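Local coordinates for MAGE domain-containing protein (Xenopus laevis, PDB 7DG2), which serves as the Nse3 (MAGE) subunit that, with Nse1, binds and shapes Nse4 within the Smc5/6 complex, at the interface of chains A and B. Residues are numbered along the deposited sequence; one frame, centred on the assembly and turned at random. Chains: chain A, MAGE domain-containing protein; chain B, Non-structural maintenance of chromosomes element 4.

Contact 1 and contact 2 lie about 16 Å apart, measured between the centres of their C-alpha atoms. Both use helix 94-111 of chain A: A:Val104 serves contact 1, while A:Leu99, A:Leu102 and A:Leu106 serve contact 2. On chain B, contact 1 draws on helices 9-20 and 50-59, and contact 2 on B:Phe62 and B:Arg64 in the extended stretch that follows the second helix. Nse3 thus grips Nse4 at two separate places, through helices at one and through an extended loop segment at the other. This fits the shaping of Nse4 by the Nse1-Nse3 dimer.

Contact 1: the interface of chains A and B. Residues chain A 104, 127-128; chain B 13, 16-17, 20, 51, 54.
Two torsions bring A:Arg127 and B:Thr13 together across the interface. The arginine chain is bent at chi3 (-66°), which turns its NE toward chain B. In B:Thr13 the hydroxyl OG1 stands between the backbone N and the carbonyl carbon, with chi1 53°, and points at the arginine. The NE of A:Arg127 donates a hydrogen bond to OG1 of B:Thr13 at 2.8 Å. The bond is fairly straight, 162° at the hydrogen. The hydroxyl lies at the edge of the guanidinium, close to its plane, and the two side chains cross at about a right angle.

A:Leu128, just past the end of helix 118-127, is the main apolar plug of the patch. Its CD2 packs against helix 9-20 of chain B, 3.8 Å from CB of B:Thr13. The same methyl also meets the branched end of B:Leu17 and the thioether methyl CE of B:Met20. CD1 lies near B:Leu16 and is 3.9 Å from the aromatic carbon CH2 of the B:Trp51 indole. One leucine thus joins both helices of the Nse4 chain.

A:Val104 on helix 94-111 makes a second apolar point. Its CG2 sits 3.8 Å from CD1 of B:Leu16, the two side chains meeting tip to tip. B:Leu54 comes across the same methyl at about a right angle, with CD2 as the touching atom.

A water links the chains at the indole edge. It lies in the ring plane, 3.0 Å from NE1 of B:Trp51, and is 2.9 Å from the backbone O of A:Leu128.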
ATOM      1  N   VAL A 104       8.087 -18.382   7.078  1.00 17.29           N
ATOM      2  CA  VAL A 104       9.054 -19.473   7.166  1.00 18.93           C
ATOM      3  C   VAL A 104       9.859 -19.362   8.456  1.00 19.48           C
ATOM      4  O   VAL A 104      10.113 -20.364   9.138  1.00 18.99           O
ATOM      5  CB  VAL A 104       9.956 -19.460   5.920  1.00 20.34           C
ATOM      6  CG1 VAL A 104      11.140 -20.392   6.102  1.00 21.50           C
ATOM      7  CG2 VAL A 104       9.152 -19.844   4.694  1.00 22.64           C
ATOM      8  N   ARG A 127      19.251 -22.926   2.441  1.00 31.80           N
ATOM      9  CA  ARG A 127      18.660 -23.896   1.526  1.00 30.70           C
ATOM     10  C   ARG A 127      17.579 -23.274   0.650  1.00 33.86           C
ATOM     11  O   ARG A 127      17.224 -23.850  -0.384  1.00 32.09           O
ATOM     12  CB  ARG A 127      18.100 -25.084   2.309  1.00 32.48           C
ATOM     13  CG  ARG A 127      19.178 -25.867   3.049  1.00 32.80           C
ATOM     14  CD  ARG A 127      18.668 -27.204   3.568  1.00 35.87           C
ATOM     15  NE  ARG A 127      17.658 -27.050   4.613  1.00 30.22           N
ATOM     16  CZ  ARG A 127      17.933 -26.774   5.884  1.00 34.11           C
ATOM     17  NH1 ARG A 127      16.951 -26.649   6.768  1.00 33.54           N
ATOM     18  NH2 ARG A 127      19.195 -26.624   6.278  1.00 36.86           N
ATOM     19  N   LEU A 128      17.050 -22.116   1.038  1.00 30.75           N
ATOM     20  CA  LEU A 128      16.147 -21.348   0.197  1.00 29.12           C
ATOM     21  C   LEU A 128      16.888 -20.289  -0.614  1.00 31.58           C
ATOM     22  O   LEU A 128      16.257 -19.365  -1.142  1.00 31.62           O
ATOM     23  CB  LEU A 128      15.049 -20.712   1.056  1.00 29.00           C
ATOM     24  CG  LEU A 128      14.318 -21.712   1.955  1.00 27.00           C
ATOM     25  CD1 LEU A 128      13.300 -21.013   2.850  1.00 27.78           C
ATOM     26  CD2 LEU A 128      13.631 -22.781   1.117  1.00 27.44           C
TER
ATOM     27  N   THR B  13      12.387 -27.275   4.181  1.00 25.32           N
ATOM     28  CA  THR B  13      12.804 -26.446   3.052  1.00 25.25           C
ATOM     29  C   THR B  13      12.639 -27.183   1.732  1.00 28.66           C
ATOM     30  O   THR B  13      12.353 -26.555   0.709  1.00 27.21           O
ATOM     31  CB  THR B  13      14.248 -25.960   3.188  1.00 27.53           C
ATOM     32  OG1 THR B  13      15.120 -27.068   3.429  1.00 28.51           O
ATOM     33  CG2 THR B  13      14.373 -24.928   4.308  1.00 26.29           C
ATOM     34  N   LEU B  16       9.051 -26.580   0.902  1.00 23.51           N
ATOM     35  CA  LEU B  16       8.830 -25.191   0.503  1.00 22.66           C
ATOM     36  C   LEU B  16       9.258 -24.971  -0.942  1.00 26.28           C
ATOM     37  O   LEU B  16       8.543 -24.333  -1.723  1.00 27.02           O
ATOM     38  CB  LEU B  16       9.583 -24.235   1.434  1.00 22.66           C
ATOM     39  CG  LEU B  16       9.024 -24.065   2.850  1.00 23.92           C
ATOM     40  CD1 LEU B  16      10.062 -23.420   3.794  1.00 21.24           C
ATOM     41  CD2 LEU B  16       7.763 -23.223   2.802  1.00 21.04           C
ATOM     42  N   LEU B  17      10.436 -25.478  -1.310  1.00 25.61           N
ATOM     43  CA  LEU B  17      10.927 -25.285  -2.674  1.00 28.47           C
ATOM     44  C   LEU B  17       9.991 -25.916  -3.693  1.00 28.92           C
ATOM     45  O   LEU B  17       9.751 -25.340  -4.760  1.00 29.74           O
ATOM     46  CB  LEU B  17      12.336 -25.857  -2.818  1.00 26.61           C
ATOM     47  CG  LEU B  17      13.419 -25.098  -2.044  1.00 28.87           C
ATOM     48  CD1 LEU B  17      14.693 -25.920  -1.952  1.00 30.23           C
ATOM     49  CD2 LEU B  17      13.684 -23.756  -2.701  1.00 30.75           C
ATOM     50  N   MET B  20       7.070 -23.704  -4.012  1.00 29.99           N
ATOM     51  CA  MET B  20       7.473 -22.491  -4.706  1.00 32.49           C
ATOM     52  C   MET B  20       7.742 -22.720  -6.187  1.00 37.56           C
ATOM     53  O   MET B  20       7.826 -21.747  -6.943  1.00 40.75           O
ATOM     54  CB  MET B  20       8.709 -21.904  -4.031  1.00 31.19           C
ATOM     55  CG  MET B  20       8.376 -21.221  -2.719  1.00 30.31           C
ATOM     56  SD  MET B  20       9.795 -20.526  -1.885  1.00 44.02           S
ATOM     57  CE  MET B  20      10.610 -21.984  -1.312  1.00 32.72           C
ATOM     58  N   TRP B  51       8.684 -16.368  -4.307  1.00 28.06           N
ATOM     59  CA  TRP B  51       8.413 -15.805  -2.988  1.00 28.25           C
ATOM     60  C   TRP B  51       7.042 -15.143  -2.933  1.00 25.31           C
ATOM     61  O   TRP B  51       6.377 -15.184  -1.889  1.00 25.14           O
ATOM     62  CB  TRP B  51       9.518 -14.817  -2.597  1.00 28.82           C
ATOM     63  CG  TRP B  51      10.790 -15.515  -2.231  1.00 28.59           C
ATOM     64  CD1 TRP B  51      11.907 -15.655  -3.009  1.00 31.05           C
ATOM     65  CD2 TRP B  51      11.063 -16.207  -1.008  1.00 30.63           C
ATOM     66  NE1 TRP B  51      12.860 -16.378  -2.336  1.00 31.88           N
ATOM     67  CE2 TRP B  51      12.367 -16.730  -1.107  1.00 29.83           C
ATOM     68  CE3 TRP B  51      10.335 -16.426   0.169  1.00 25.75           C
ATOM     69  CZ2 TRP B  51      12.958 -17.464  -0.078  1.00 29.61           C
ATOM     70  CZ3 TRP B  51      10.925 -17.157   1.190  1.00 28.29           C
ATOM     71  CH2 TRP B  51      12.224 -17.664   1.060  1.00 28.69           C
ATOM     72  N   LEU B  54       4.636 -17.979  -2.311  1.00 29.68           N
ATOM     73  CA  LEU B  54       4.644 -18.359  -0.903  1.00 24.52           C
ATOM     74  C   LEU B  54       3.957 -17.306  -0.046  1.00 23.80           C
ATOM     75  O   LEU B  54       3.161 -17.634   0.839  1.00 20.35           O
ATOM     76  CB  LEU B  54       6.089 -18.584  -0.446  1.00 23.53           C
ATOM     77  CG  LEU B  54       6.297 -19.260   0.909  1.00 23.46           C
ATOM     78  CD1 LEU B  54       5.652 -20.633   0.889  1.00 24.61           C
ATOM     79  CD2 LEU B  54       7.784 -19.382   1.224  1.00 22.97           C
TER
HETATM   80  O   HOH W   1      15.648 -17.213  -2.923  1.00 33.21           O

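Contact 2: the interface of chains A and B. Residues chain A 99, 102, 106, 155, 180-181; chain B 62, 64.
B:Phe62 is inserted between A:Leu99 and A:Thr181, which hold opposite faces of its ring. The methyl CD1 of A:Leu99 lies over the centre of one face, 3.8 Å from the centroid. CB of A:Thr181 lies over the centre of the other. Both are CH-pi contacts, and together they probably limit tilting of the ring. At its far end, CZ of B:Phe62 meets CD1 of A:Leu106 at 3.6 Å. CB of A:Glu180 packs beside the ring at CD2.

B:Arg64 lies beside it, with a chain bent at chi2 and again at chi3, the latter -64°, which carries its guanidinium to A:Tyr155. NH1 of B:Arg64 donates a long hydrogen bond to the phenol OH of A:Tyr155, 3.3 Å away. The oxygen lies at the guanidinium edge, near its plane, and the ring and guanidinium planes are 53° apart. CD1 of A:Leu99 also touches one guanidinium face, off centre, and so serves both Nse4 residues.

A:Glu180, itself touching both chain B residues, also positions the tyrosine. The OH of A:Tyr155 donates to OE1 of A:Glu180 at 2.6 Å, on the syn side, 24° out of the carboxylate plane. In the second shell, CD2 of A:Leu102 backs one face of the phenol near the rim. The carboxylate may also favour the arginine electrostatically, without direct contact between their charged atoms.

The site probably helps to hold the extended Nse4 segment against the MAGE domain, with an apolar pocket for B:Phe62 and a polar patch for B:Arg64.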
ATOM      1  N   LEU A  99       6.154 -11.407   3.565  1.00 18.36           N
ATOM      2  CA  LEU A  99       5.388 -12.226   4.497  1.00 18.15           C
ATOM      3  C   LEU A  99       5.676 -13.706   4.296  1.00 18.49           C
ATOM      4  O   LEU A  99       5.655 -14.475   5.264  1.00 17.63           O
ATOM      5  CB  LEU A  99       3.884 -11.955   4.347  1.00 20.59           C
ATOM      6  CG  LEU A  99       3.054 -12.510   5.498  1.00 24.67           C
ATOM      7  CD1 LEU A  99       3.284 -11.667   6.752  1.00 24.13           C
ATOM      8  CD2 LEU A  99       1.597 -12.543   5.141  1.00 25.35           C
ATOM      9  N   LEU A 102       8.828 -14.147   6.292  1.00 18.37           N
ATOM     10  CA  LEU A 102       8.545 -14.098   7.721  1.00 17.88           C
ATOM     11  C   LEU A 102       7.856 -15.368   8.189  1.00 19.08           C
ATOM     12  O   LEU A 102       8.173 -15.898   9.262  1.00 17.50           O
ATOM     13  CB  LEU A 102       7.690 -12.874   8.050  1.00 17.86           C
ATOM     14  CG  LEU A 102       7.161 -12.844   9.491  1.00 19.05           C
ATOM     15  CD1 LEU A 102       8.307 -12.667  10.478  1.00 17.20           C
ATOM     16  CD2 LEU A 102       6.160 -11.713   9.617  1.00 19.34           C
ATOM     17  N   LEU A 106       8.894 -17.660  11.283  1.00 17.25           N
ATOM     18  CA  LEU A 106       7.989 -17.944  12.397  1.00 17.54           C
ATOM     19  C   LEU A 106       7.762 -19.442  12.546  1.00 17.96           C
ATOM     20  O   LEU A 106       7.604 -19.950  13.663  1.00 18.60           O
ATOM     21  CB  LEU A 106       6.642 -17.240  12.192  1.00 15.84           C
ATOM     22  CG  LEU A 106       6.634 -15.703  12.248  1.00 16.76           C
ATOM     23  CD1 LEU A 106       5.251 -15.177  11.869  1.00 15.55           C
ATOM     24  CD2 LEU A 106       7.006 -15.209  13.634  1.00 17.04           C
ATOM     25  N   TYR A 155       7.343  -8.113  14.603  1.00 17.65           N
ATOM     26  CA  TYR A 155       7.065  -9.481  14.175  1.00 18.34           C
ATOM     27  C   TYR A 155       7.999 -10.471  14.851  1.00 17.93           C
ATOM     28  O   TYR A 155       7.606 -11.605  15.123  1.00 18.72           O
ATOM     29  CB  TYR A 155       7.205  -9.621  12.662  1.00 17.61           C
ATOM     30  CG  TYR A 155       6.013  -9.145  11.868  1.00 17.67           C
ATOM     31  CD1 TYR A 155       4.764  -9.725  12.043  1.00 16.33           C
ATOM     32  CD2 TYR A 155       6.156  -8.153  10.900  1.00 18.39           C
ATOM     33  CE1 TYR A 155       3.671  -9.313  11.285  1.00 18.02           C
ATOM     34  CE2 TYR A 155       5.081  -7.726  10.155  1.00 17.78           C
ATOM     35  CZ  TYR A 155       3.850  -8.313  10.341  1.00 19.27           C
ATOM     36  OH  TYR A 155       2.784  -7.866   9.592  1.00 21.31           O
ATOM     37  N   GLU A 180      -1.331 -10.895  14.868  1.00 17.04           N
ATOM     38  CA  GLU A 180      -1.741 -11.045  13.481  1.00 17.56           C
ATOM     39  C   GLU A 180      -1.897 -12.498  13.061  1.00 20.47           C
ATOM     40  O   GLU A 180      -2.671 -12.778  12.137  1.00 19.52           O
ATOM     41  CB  GLU A 180      -0.750 -10.341  12.549  1.00 18.81           C
ATOM     42  CG  GLU A 180      -0.836  -8.807  12.634  1.00 18.70           C
ATOM     43  CD  GLU A 180      -0.027  -8.099  11.565  1.00 18.45           C
ATOM     44  OE1 GLU A 180       0.617  -8.773  10.725  1.00 17.50           O
ATOM     45  OE2 GLU A 180      -0.052  -6.853  11.554  1.00 21.19           O
ATOM     46  N   THR A 181      -1.210 -13.430  13.712  1.00 17.74           N
ATOM     47  CA  THR A 181      -1.401 -14.852  13.410  1.00 17.49           C
ATOM     48  C   THR A 181      -1.485 -15.595  14.745  1.00 19.39           C
ATOM     49  O   THR A 181      -1.756 -15.008  15.797  1.00 19.29           O
ATOM     50  CB  THR A 181      -0.305 -15.354  12.439  1.00 19.69           C
ATOM     51  OG1 THR A 181      -0.653 -16.653  11.934  1.00 18.84           O
ATOM     52  CG2 THR A 181       1.080 -15.417  13.096  1.00 19.47           C
TER
ATOM     53  N   PHE B  62      -2.624 -14.700   8.257  1.00 19.77           N
ATOM     54  CA  PHE B  62      -2.425 -13.480   9.021  1.00 22.15           C
ATOM     55  C   PHE B  62      -3.686 -12.626   8.973  1.00 24.05           C
ATOM     56  O   PHE B  62      -4.552 -12.807   8.113  1.00 24.99           O
ATOM     57  CB  PHE B  62      -1.243 -12.674   8.479  1.00 19.17           C
ATOM     58  CG  PHE B  62       0.102 -13.190   8.914  1.00 21.39           C
ATOM     59  CD1 PHE B  62       0.588 -14.391   8.433  1.00 25.42           C
ATOM     60  CD2 PHE B  62       0.886 -12.462   9.793  1.00 22.63           C
ATOM     61  CE1 PHE B  62       1.829 -14.868   8.830  1.00 27.34           C
ATOM     62  CE2 PHE B  62       2.126 -12.933  10.186  1.00 20.47           C
ATOM     63  CZ  PHE B  62       2.599 -14.129   9.701  1.00 22.45           C
ATOM     64  N   ARG B  64      -3.473  -9.202   8.541  1.00 14.93           N
ATOM     65  CA  ARG B  64      -2.839  -7.930   8.200  1.00 15.79           C
ATOM     66  C   ARG B  64      -3.825  -6.978   7.535  1.00 16.54           C
ATOM     67  O   ARG B  64      -4.690  -7.397   6.762  1.00 16.44           O
ATOM     68  CB  ARG B  64      -1.656  -8.168   7.273  1.00 18.76           C
ATOM     69  CG  ARG B  64      -0.624  -9.074   7.880  1.00 24.59           C
ATOM     70  CD  ARG B  64       0.747  -8.599   7.533  1.00 34.45           C
ATOM     71  NE  ARG B  64       1.038  -8.652   6.109  1.00 30.04           N
ATOM     72  CZ  ARG B  64       2.143  -8.131   5.582  1.00 39.24           C
ATOM     73  NH1 ARG B  64       3.023  -7.509   6.369  1.00 40.83           N
ATOM     74  NH2 ARG B  64       2.363  -8.219   4.280  1.00 34.07           N
TER